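Local coordinates for protein homospermidine synthase (Legionella pneumophila subsp. pneumophila str. Philadelphia 1, PDB 2PH5) that probably makes the polyamine homospermidine and binds NAD, largely through a Rossmann-type nucleotide-binding domain, at residues His246-Pro251 against Pro463-Asn468; Ile200-Val205 against Arg314-Tyr319; His252-His257 against Ile265-Pro270. One frame throughout, in Å; residues are numbered along the deposited sequence.

Contact 1 (His246-Pro251 against Pro463-Asn468); sequences HEAHWP and PWQFFN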
loop_
_atom_site.group_PDB
_atom_site.type_symbol
_atom_site.label_atom_id
_atom_site.label_comp_id
_atom_site.label_asym_id
_atom_site.label_seq_id
_atom_site.Cartn_x
_atom_site.Cartn_y
_atom_site.Cartn_z
ATOM N N HIS A 246 1.228 -27.333 17.561
ATOM C CA HIS A 246 -0.191 -27.132 17.843
ATOM C C HIS A 246 -1.005 -26.955 16.572
ATOM O O HIS A 246 -2.203 -27.232 16.570
ATOM C CB HIS A 246 -0.416 -25.899 18.723
ATOM C CG HIS A 246 -0.426 -24.611 17.960
ATOM N ND1 HIS A 246 0.711 -24.066 17.402
ATOM C CD2 HIS A 246 -1.446 -23.791 17.607
ATOM C CE1 HIS A 246 0.391 -22.970 16.737
ATOM N NE2 HIS A 246 -0.913 -22.781 16.846
ATOM N N GLU A 247 -0.363 -26.476 15.506
ATOM C CA GLU A 247 -1.037 -26.243 14.225
ATOM C C GLU A 247 -1.871 -27.435 13.815
ATOM O O GLU A 247 -1.377 -28.562 13.729
ATOM C CB GLU A 247 -0.022 -25.945 13.113
ATOM C CG GLU A 247 0.859 -24.726 13.345
ATOM C CD GLU A 247 0.093 -23.408 13.334
ATOM O OE1 GLU A 247 0.743 -22.356 13.507
ATOM O OE2 GLU A 247 -1.142 -23.421 13.156
ATOM N N ALA A 248 -3.142 -27.175 13.544
ATOM C CA ALA A 248 -4.073 -28.225 13.156
ATOM C C ALA A 248 -4.585 -28.059 11.729
ATOM O O ALA A 248 -5.452 -28.812 11.286
ATOM C CB ALA A 248 -5.248 -28.245 14.140
ATOM N N HIS A 249 -4.044 -27.080 11.010
ATOM C CA HIS A 249 -4.458 -26.805 9.627
ATOM C C HIS A 249 -3.252 -26.763 8.691
ATOM O O HIS A 249 -2.179 -26.316 9.078
ATOM C CB HIS A 249 -5.193 -25.466 9.582
ATOM C CG HIS A 249 -6.460 -25.448 10.376
ATOM N ND1 HIS A 249 -7.673 -25.836 9.847
ATOM C CD2 HIS A 249 -6.702 -25.112 11.666
ATOM C CE1 HIS A 249 -8.606 -25.736 10.776
ATOM N NE2 HIS A 249 -8.045 -25.299 11.889
ATOM N N TRP A 250 -3.415 -27.226 7.460
ATOM C CA TRP A 250 -2.290 -27.213 6.527
ATOM C C TRP A 250 -2.588 -26.263 5.365
ATOM O O TRP A 250 -3.515 -26.491 4.595
ATOM C CB TRP A 250 -2.011 -28.638 6.033
ATOM C CG TRP A 250 -0.863 -28.735 5.091
ATOM C CD1 TRP A 250 -0.924 -28.782 3.725
ATOM C CD2 TRP A 250 0.528 -28.731 5.430
ATOM N NE1 TRP A 250 0.343 -28.805 3.194
ATOM C CE2 TRP A 250 1.254 -28.774 4.218
ATOM C CE3 TRP A 250 1.234 -28.693 6.642
ATOM C CZ2 TRP A 250 2.652 -28.781 4.178
ATOM C CZ3 TRP A 250 2.628 -28.699 6.605
ATOM C CH2 TRP A 250 3.321 -28.741 5.377
ATOM N N PRO A 251 -1.802 -25.180 5.228
ATOM C CA PRO A 251 -2.014 -24.207 4.150
ATOM C C PRO A 251 -2.108 -24.870 2.777
ATOM O O PRO A 251 -1.305 -25.737 2.450
ATOM C CB PRO A 251 -0.793 -23.288 4.265
ATOM C CG PRO A 251 -0.392 -23.405 5.706
ATOM C CD PRO A 251 -0.559 -24.880 5.962
ATOM N N PRO A 463 -7.626 -19.726 18.653
ATOM C CA PRO A 463 -7.288 -18.484 17.960
ATOM C C PRO A 463 -5.845 -18.427 17.502
ATOM O O PRO A 463 -5.511 -17.753 16.530
ATOM C CB PRO A 463 -7.621 -17.416 18.998
ATOM C CG PRO A 463 -7.303 -18.097 20.284
ATOM C CD PRO A 463 -7.861 -19.483 20.088
ATOM N N TRP A 464 -4.985 -19.160 18.190
ATOM C CA TRP A 464 -3.581 -19.141 17.826
ATOM C C TRP A 464 -3.215 -20.059 16.669
ATOM O O TRP A 464 -2.046 -20.370 16.476
ATOM C CB TRP A 464 -2.756 -19.468 19.051
ATOM C CG TRP A 464 -3.101 -18.574 20.171
ATOM C CD1 TRP A 464 -3.432 -18.945 21.437
ATOM C CD2 TRP A 464 -3.122 -17.140 20.148
ATOM N NE1 TRP A 464 -3.653 -17.833 22.214
ATOM C CE2 TRP A 464 -3.468 -16.711 21.449
ATOM C CE3 TRP A 464 -2.879 -16.178 19.157
ATOM C CZ2 TRP A 464 -3.576 -15.354 21.792
ATOM C CZ3 TRP A 464 -2.987 -14.829 19.496
ATOM C CH2 TRP A 464 -3.333 -14.431 20.808
ATOM N N GLN A 465 -4.208 -20.486 15.896
ATOM C CA GLN A 465 -3.954 -21.350 14.746
ATOM C C GLN A 465 -3.565 -20.504 13.542
ATOM O O GLN A 465 -4.210 -19.491 13.259
ATOM C CB GLN A 465 -5.207 -22.158 14.389
ATOM C CG GLN A 465 -5.508 -23.286 15.350
ATOM C CD GLN A 465 -4.630 -24.494 15.123
ATOM O OE1 GLN A 465 -4.157 -25.115 16.070
ATOM N NE2 GLN A 465 -4.422 -24.844 13.869
ATOM N N PHE A 466 -2.533 -20.923 12.819
ATOM C CA PHE A 466 -2.092 -20.178 11.645
ATOM C C PHE A 466 -3.274 -19.944 10.696
ATOM O O PHE A 466 -3.339 -18.935 9.991
ATOM C CB PHE A 466 -0.964 -20.926 10.928
ATOM C CG PHE A 466 -0.309 -20.128 9.834
ATOM C CD1 PHE A 466 -0.383 -20.549 8.509
ATOM C CD2 PHE A 466 0.369 -18.937 10.127
ATOM C CE1 PHE A 466 0.203 -19.802 7.494
ATOM C CE2 PHE A 466 0.958 -18.184 9.116
ATOM C CZ PHE A 466 0.876 -18.615 7.795
ATOM N N PHE A 467 -4.219 -20.875 10.710
ATOM C CA PHE A 467 -5.416 -20.785 9.881
ATOM C C PHE A 467 -6.153 -19.453 10.139
ATOM O O PHE A 467 -6.761 -18.893 9.224
ATOM C CB PHE A 467 -6.327 -21.977 10.204
ATOM C CG PHE A 467 -7.468 -22.163 9.249
ATOM C CD1 PHE A 467 -7.250 -22.616 7.955
ATOM C CD2 PHE A 467 -8.770 -21.923 9.662
ATOM C CE1 PHE A 467 -8.319 -22.830 7.085
ATOM C CE2 PHE A 467 -9.846 -22.133 8.804
ATOM C CZ PHE A 467 -9.622 -22.588 7.512
ATOM N N ASN A 468 -6.091 -18.948 11.374
ATOM C CA ASN A 468 -6.755 -17.685 11.725
ATOM C C ASN A 468 -5.865 -16.459 11.525
ATOM O O ASN A 468 -6.355 -15.362 11.252
ATOM C CB ASN A 468 -7.216 -17.677 13.191
ATOM C CG ASN A 468 -8.206 -18.775 13.508
ATOM O OD1 ASN A 468 -9.224 -18.937 12.824
ATOM N ND2 ASN A 468 -7.923 -19.532 14.564
HETATM O O HOH W 1 0.024 -19.721 14.207
#
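The rings of H249 and F467 form an offset stack, centroids 4.2 Å apart and planes at 15°. F467 lays CG over one face of the imidazole, toward its rim, and H249 ND1 in turn sits above the F467 ring. F467 CB covers the same imidazole, 3.8 Å from the centroid of the H249 ring, as a CH-pi contact. The Q465 amide meets the edge of H249 near CD2. The F466 ring has P251 CG at its edge, 4.0 Å from F466 CD1. H246 points its ring edge at the carbonyl of W464. Its NE2 donates to W464 O over 2.7 Å, and the donor stands above the carbonyl plane. The contact lays the loop between strands 238-242 and 254-255 against the start of helix 466-469, far on in the chain, with Q465 at the N-cap position. E247 reaches the first turn of that helix. Its chain bends at chi2 (-66°), bringing CD toward the helix; OE2 accepts from F466 N at 2.9 Å through its syn lone pair, with an N-H...O angle of 167°. The carboxylate stands nearly upright to the F466 ring. E247 OE1 is hydrogen-bonded to T316 OG1 and also accepts from a water, at 2.8 Å. That water donates to W464 O as well, so the W464 carbonyl takes both the water and H246 NE2. H249 NE2 is held by D459.

Contact 2 (Ile200-Val205 against Arg314-Tyr319); sequences IKVIHV and RPTVHY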
loop_
_atom_site.group_PDB
_atom_site.type_symbol
_atom_site.label_atom_id
_atom_site.label_comp_id
_atom_site.label_asym_id
_atom_site.label_seq_id
_atom_site.Cartn_x
_atom_site.Cartn_y
_atom_site.Cartn_z
ATOM N N ILE A 200 3.217 -21.491 25.197
ATOM C CA ILE A 200 3.518 -20.724 24.009
ATOM C C ILE A 200 3.253 -21.568 22.782
ATOM O O ILE A 200 3.911 -22.586 22.564
ATOM C CB ILE A 200 4.980 -20.301 23.985
ATOM C CG1 ILE A 200 5.341 -19.621 25.308
ATOM C CG2 ILE A 200 5.224 -19.357 22.820
ATOM C CD1 ILE A 200 4.519 -18.386 25.604
ATOM N N LYS A 201 2.286 -21.142 21.981
ATOM C CA LYS A 201 1.932 -21.861 20.767
ATOM C C LYS A 201 2.529 -21.201 19.530
ATOM O O LYS A 201 2.782 -21.862 18.524
ATOM C CB LYS A 201 0.412 -21.926 20.624
ATOM C CG LYS A 201 -0.284 -22.759 21.680
ATOM C CD LYS A 201 -1.790 -22.659 21.515
ATOM C CE LYS A 201 -2.522 -23.612 22.428
ATOM N NZ LYS A 201 -3.960 -23.650 22.051
ATOM N N VAL A 202 2.753 -19.894 19.609
ATOM C CA VAL A 202 3.305 -19.161 18.484
ATOM C C VAL A 202 4.035 -17.889 18.916
ATOM O O VAL A 202 3.585 -17.163 19.808
ATOM C CB VAL A 202 2.184 -18.814 17.453
ATOM C CG1 VAL A 202 1.007 -18.187 18.161
ATOM C CG2 VAL A 202 2.708 -17.870 16.374
ATOM N N ILE A 203 5.178 -17.644 18.278
ATOM C CA ILE A 203 6.004 -16.473 18.541
ATOM C C ILE A 203 6.148 -15.653 17.260
ATOM O O ILE A 203 6.526 -16.183 16.218
ATOM C CB ILE A 203 7.434 -16.865 18.987
ATOM C CG1 ILE A 203 7.421 -17.545 20.358
ATOM C CG2 ILE A 203 8.314 -15.626 19.025
ATOM C CD1 ILE A 203 8.824 -17.850 20.897
ATOM N N HIS A 204 5.849 -14.361 17.336
ATOM C CA HIS A 204 5.989 -13.486 16.176
ATOM C C HIS A 204 7.072 -12.453 16.444
ATOM O O HIS A 204 7.300 -12.053 17.589
ATOM C CB HIS A 204 4.705 -12.690 15.893
ATOM C CG HIS A 204 3.614 -13.475 15.234
ATOM N ND1 HIS A 204 2.350 -12.961 15.033
ATOM C CD2 HIS A 204 3.588 -14.734 14.740
ATOM C CE1 HIS A 204 1.592 -13.868 14.448
ATOM N NE2 HIS A 204 2.318 -14.956 14.259
ATOM N N VAL A 205 7.747 -12.040 15.380
ATOM C CA VAL A 205 8.716 -10.968 15.470
ATOM C C VAL A 205 7.799 -9.910 14.881
ATOM O O VAL A 205 7.587 -9.865 13.665
ATOM C CB VAL A 205 9.943 -11.183 14.552
ATOM C CG1 VAL A 205 10.849 -9.959 14.613
ATOM C CG2 VAL A 205 10.723 -12.427 15.006
ATOM N N ARG A 314 7.027 -27.631 19.909
ATOM C CA ARG A 314 7.647 -26.681 19.012
ATOM C C ARG A 314 6.617 -25.627 18.648
ATOM O O ARG A 314 5.532 -25.946 18.173
ATOM C CB ARG A 314 8.117 -27.393 17.753
ATOM C CG ARG A 314 8.718 -26.488 16.715
ATOM C CD ARG A 314 8.741 -27.182 15.361
ATOM N NE ARG A 314 9.766 -28.213 15.283
ATOM C CZ ARG A 314 9.768 -29.195 14.389
ATOM N NH1 ARG A 314 8.791 -29.283 13.496
ATOM N NH2 ARG A 314 10.755 -30.079 14.385
ATOM N N PRO A 315 6.937 -24.353 18.891
ATOM C CA PRO A 315 6.011 -23.265 18.566
ATOM C C PRO A 315 6.158 -22.843 17.111
ATOM O O PRO A 315 7.146 -23.170 16.456
ATOM C CB PRO A 315 6.444 -22.158 19.519
ATOM C CG PRO A 315 7.931 -22.347 19.561
ATOM C CD PRO A 315 8.072 -23.858 19.695
ATOM N N THR A 316 5.160 -22.136 16.602
ATOM C CA THR A 316 5.219 -21.640 15.239
ATOM C C THR A 316 5.984 -20.321 15.351
ATOM O O THR A 316 5.758 -19.545 16.285
ATOM C CB THR A 316 3.791 -21.417 14.666
ATOM O OG1 THR A 316 3.230 -22.680 14.290
ATOM C CG2 THR A 316 3.817 -20.496 13.451
ATOM N N VAL A 317 6.909 -20.092 14.424
ATOM C CA VAL A 317 7.711 -18.877 14.430
ATOM C C VAL A 317 7.862 -18.283 13.037
ATOM O O VAL A 317 8.262 -18.972 12.096
ATOM C CB VAL A 317 9.141 -19.125 14.969
ATOM C CG1 VAL A 317 9.896 -17.798 15.056
ATOM C CG2 VAL A 317 9.084 -19.802 16.333
ATOM N N HIS A 318 7.546 -16.998 12.925
ATOM C CA HIS A 318 7.669 -16.281 11.677
ATOM C C HIS A 318 7.623 -14.779 11.935
ATOM O O HIS A 318 7.338 -14.340 13.050
ATOM C CB HIS A 318 6.580 -16.710 10.676
ATOM C CG HIS A 318 5.194 -16.280 11.041
ATOM N ND1 HIS A 318 4.792 -14.960 11.012
ATOM C CD2 HIS A 318 4.099 -17.000 11.385
ATOM C CE1 HIS A 318 3.509 -14.889 11.318
ATOM N NE2 HIS A 318 3.064 -16.111 11.548
ATOM N N TYR A 319 7.914 -14.011 10.891
ATOM C CA TYR A 319 7.977 -12.556 10.940
ATOM C C TYR A 319 6.643 -11.911 10.498
ATOM O O TYR A 319 5.994 -12.384 9.567
ATOM C CB TYR A 319 9.142 -12.119 10.023
ATOM C CG TYR A 319 9.683 -10.708 10.195
ATOM C CD1 TYR A 319 10.563 -10.157 9.250
ATOM C CD2 TYR A 319 9.316 -9.921 11.290
ATOM C CE1 TYR A 319 11.060 -8.847 9.394
ATOM C CE2 TYR A 319 9.801 -8.620 11.447
ATOM C CZ TYR A 319 10.671 -8.092 10.498
ATOM O OH TYR A 319 11.154 -6.809 10.667
#
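I203 and V317 pair at the apolar centre, with I203 CB 4.3 Å from V317 CG2. They lie on parallel neighbouring strands, 202-213 and 311-322, of the mixed sheet in the C-terminal domain. V205 and Y319 point to the same face of the sheet. V205 CG1, anti to its backbone N (chi1 175°), meets CE2 of the Y319 ring at 3.6 Å. Helix 158-176 covers this face: I167 packs on I203, and N159, which binds NAD, touches V205 and Y319. V202 and T316 lie side by side on the other face, pointing the same way. The strands are joined by T316 N to K201 O, I203 N to T316 O and V205 N to H318 O. The middle bond, 2.8 Å from I203 N to T316 O, is nearly straight. At the start of the pairing K201 and V202 form a classic beta bulge opposite M364 on the other neighbouring strand. Y319 OH bonds to E207. H204 and H318 share the face of V202 and T316. Their rings meet obliquely, planes at 40°, with H204 CD2 over one face of H318. H204 ND1 is bonded to S278, and H318 ND1 donates to Y319 O from above the carbonyl plane. The two remaining ring nitrogens, H204 NE2 and H318 NE2, lie 3.0 Å apart.

Contact 3 (His252-His257 against Ile265-Pro270); sequences HDAYSH and IYLSRP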
loop_
_atom_site.group_PDB
_atom_site.type_symbol
_atom_site.label_atom_id
_atom_site.label_comp_id
_atom_site.label_asym_id
_atom_site.label_seq_id
_atom_site.Cartn_x
_atom_site.Cartn_y
_atom_site.Cartn_z
ATOM N N HIS A 252 -3.088 -24.460 1.977
ATOM C CA HIS A 252 -3.277 -25.032 0.647
ATOM C C HIS A 252 -2.038 -24.918 -0.235
ATOM O O HIS A 252 -1.713 -25.844 -0.980
ATOM C CB HIS A 252 -4.456 -24.355 -0.062
ATOM C CG HIS A 252 -4.307 -22.871 -0.196
ATOM N ND1 HIS A 252 -4.378 -22.016 0.884
ATOM C CD2 HIS A 252 -4.046 -22.094 -1.274
ATOM C CE1 HIS A 252 -4.164 -20.776 0.476
ATOM N NE2 HIS A 252 -3.959 -20.796 -0.829
ATOM N N ASP A 253 -1.357 -23.777 -0.145
ATOM C CA ASP A 253 -0.161 -23.512 -0.948
ATOM C C ASP A 253 1.154 -23.731 -0.196
ATOM O O ASP A 253 2.166 -23.092 -0.487
ATOM C CB ASP A 253 -0.215 -22.080 -1.499
ATOM C CG ASP A 253 -0.667 -21.058 -0.457
ATOM O OD1 ASP A 253 -0.691 -21.396 0.745
ATOM O OD2 ASP A 253 -0.989 -19.910 -0.843
ATOM N N ALA A 254 1.134 -24.655 0.759
ATOM C CA ALA A 254 2.316 -24.954 1.553
ATOM C C ALA A 254 3.035 -26.220 1.107
ATOM O O ALA A 254 2.451 -27.091 0.464
ATOM C CB ALA A 254 1.940 -25.072 3.019
ATOM N N TYR A 255 4.313 -26.300 1.461
ATOM C CA TYR A 255 5.152 -27.440 1.135
ATOM C C TYR A 255 6.394 -27.467 2.031
ATOM O O TYR A 255 6.815 -26.439 2.573
ATOM C CB TYR A 255 5.579 -27.399 -0.334
ATOM C CG TYR A 255 6.391 -26.181 -0.714
ATOM C CD1 TYR A 255 5.774 -24.948 -0.931
ATOM C CD2 TYR A 255 7.781 -26.261 -0.856
ATOM C CE1 TYR A 255 6.521 -23.822 -1.283
ATOM C CE2 TYR A 255 8.539 -25.143 -1.206
ATOM C CZ TYR A 255 7.898 -23.927 -1.420
ATOM O OH TYR A 255 8.626 -22.817 -1.778
ATOM N N SER A 256 6.971 -28.654 2.182
ATOM C CA SER A 256 8.156 -28.831 3.003
ATOM C C SER A 256 9.277 -29.457 2.199
ATOM O O SER A 256 9.046 -30.019 1.133
ATOM C CB SER A 256 7.847 -29.718 4.209
ATOM O OG SER A 256 7.243 -28.971 5.246
ATOM N N HIS A 257 10.495 -29.346 2.716
ATOM C CA HIS A 257 11.668 -29.914 2.063
ATOM C C HIS A 257 12.096 -31.186 2.795
ATOM O O HIS A 257 12.554 -31.124 3.937
ATOM C CB HIS A 257 12.824 -28.905 2.068
ATOM C CG HIS A 257 12.720 -27.848 1.012
ATOM N ND1 HIS A 257 12.737 -28.137 -0.336
ATOM C CD2 HIS A 257 12.625 -26.499 1.104
ATOM C CE1 HIS A 257 12.658 -27.015 -1.029
ATOM N NE2 HIS A 257 12.589 -26.006 -0.179
ATOM N N ILE A 265 8.307 -24.724 7.018
ATOM C CA ILE A 265 7.268 -24.945 6.043
ATOM C C ILE A 265 7.354 -23.740 5.115
ATOM O O ILE A 265 7.755 -22.652 5.530
ATOM C CB ILE A 265 5.890 -25.030 6.743
ATOM C CG1 ILE A 265 4.772 -25.113 5.713
ATOM C CG2 ILE A 265 5.682 -23.827 7.657
ATOM C CD1 ILE A 265 3.395 -25.026 6.335
ATOM N N TYR A 266 7.020 -23.933 3.849
ATOM C CA TYR A 266 7.086 -22.826 2.914
ATOM C C TYR A 266 5.758 -22.626 2.228
ATOM O O TYR A 266 4.889 -23.492 2.265
ATOM C CB TYR A 266 8.192 -23.063 1.881
ATOM C CG TYR A 266 9.569 -23.114 2.501
ATOM C CD1 TYR A 266 9.990 -24.237 3.215
ATOM C CD2 TYR A 266 10.423 -22.011 2.448
ATOM C CE1 TYR A 266 11.218 -24.260 3.868
ATOM C CE2 TYR A 266 11.654 -22.025 3.101
ATOM C CZ TYR A 266 12.041 -23.150 3.809
ATOM O OH TYR A 266 13.234 -23.151 4.484
ATOM N N LEU A 267 5.600 -21.457 1.630
ATOM C CA LEU A 267 4.384 -21.109 0.915
ATOM C C LEU A 267 4.800 -20.722 -0.499
ATOM O O LEU A 267 5.871 -20.151 -0.699
ATOM C CB LEU A 267 3.690 -19.940 1.618
ATOM C CG LEU A 267 2.446 -20.205 2.477
ATOM C CD1 LEU A 267 2.637 -21.407 3.379
ATOM C CD2 LEU A 267 2.135 -18.960 3.290
ATOM N N SER A 268 3.970 -21.056 -1.482
ATOM C CA SER A 268 4.275 -20.730 -2.874
ATOM C C SER A 268 4.468 -19.226 -3.058
ATOM O O SER A 268 5.542 -18.769 -3.441
ATOM C CB SER A 268 3.148 -21.205 -3.796
ATOM O OG SER A 268 2.837 -22.567 -3.561
ATOM N N ARG A 269 3.420 -18.463 -2.775
ATOM C CA ARG A 269 3.446 -17.008 -2.906
ATOM C C ARG A 269 4.672 -16.358 -2.249
ATOM O O ARG A 269 5.204 -16.879 -1.269
ATOM C CB ARG A 269 2.157 -16.441 -2.305
ATOM C CG ARG A 269 0.911 -17.113 -2.867
ATOM C CD ARG A 269 -0.359 -16.548 -2.289
ATOM N NE ARG A 269 -0.512 -15.135 -2.608
ATOM C CZ ARG A 269 -1.588 -14.418 -2.306
ATOM N NH1 ARG A 269 -2.609 -14.986 -1.675
ATOM N NH2 ARG A 269 -1.641 -13.134 -2.632
ATOM N N PRO A 270 5.152 -15.224 -2.803
ATOM C CA PRO A 270 6.317 -14.509 -2.252
ATOM C C PRO A 270 5.939 -13.974 -0.873
ATOM O O PRO A 270 4.778 -13.637 -0.637
ATOM C CB PRO A 270 6.545 -13.368 -3.245
ATOM C CG PRO A 270 5.955 -13.875 -4.516
ATOM C CD PRO A 270 4.711 -14.607 -4.065
#
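Y255 and Y266 form an antiparallel hydrogen-bonded pair, with Y266 N to Y255 O at 2.8 Å and Y255 N to Y266 O at 3.0 Å. A254 and L267 are the neighbouring non-hydrogen-bonded pair, and here the strands come close, CA to CA 4.4 Å. This is a beta hairpin, and strand 264-267 is the middle strand of a small three-stranded sheet whose far side is strand 238-242. Y255, Y266 and H257 make an aromatic cluster. Y255 sets CG between its backbone N and carbonyl carbon (chi1 61°), which turns CG toward the neighbouring strand, and the ring face lies over Y266 CB. That CH-pi contact puts Y266 CB 3.7 Å from the centroid of the Y255 ring. The backbone of L267 and S268 runs past the edge of Y255. H257 turns its edge to the face of Y266, planes at 66°, with H257 CD2 nearest to Y266 CE1 at 3.8 Å. On the other face of the sheet A254 CB touches I265 CD1 and L267 CD1, the latter at 3.7 Å. Where the chain turns a corner at 268-269, S268 N and S268 OG both donate to D253 O, S268 N at 2.9 Å. The D253 carboxylate lies near L267 CG and the aliphatic part of R269, but its salt bridge is to R470. E474 of the second subunit lies close to D253 OD2, a pair that would repel if both are ionised. Two donors from S268 on one carbonyl probably help to hold the chain at its turn, while the R470 bridge probably offsets part of any repulsion between D253 and that glutamate.

In the fold
From the N terminus, the chain first enters the C-terminal domain's mixed sheet at 200-205. It then runs through 246-251 and the hairpin of contact 3, which closes a short loop between 252-257 and 265-270. Contact 2 closes next, when 314-319 returns beside 200-205. Contact 1 closes last, when 463-468 brings the C-terminal helix 466-469 to the loop before strand 254-255. Contact 3 is therefore nested inside both loops, while contacts 1 and 2 cross. Contact 1 touches both of the others: the mixed sheet through E247 and T316, and the small antiparallel sheet through W250 and P251 on I265. Contacts 2 and 3 do not touch, their nearest atoms about 7 Å apart.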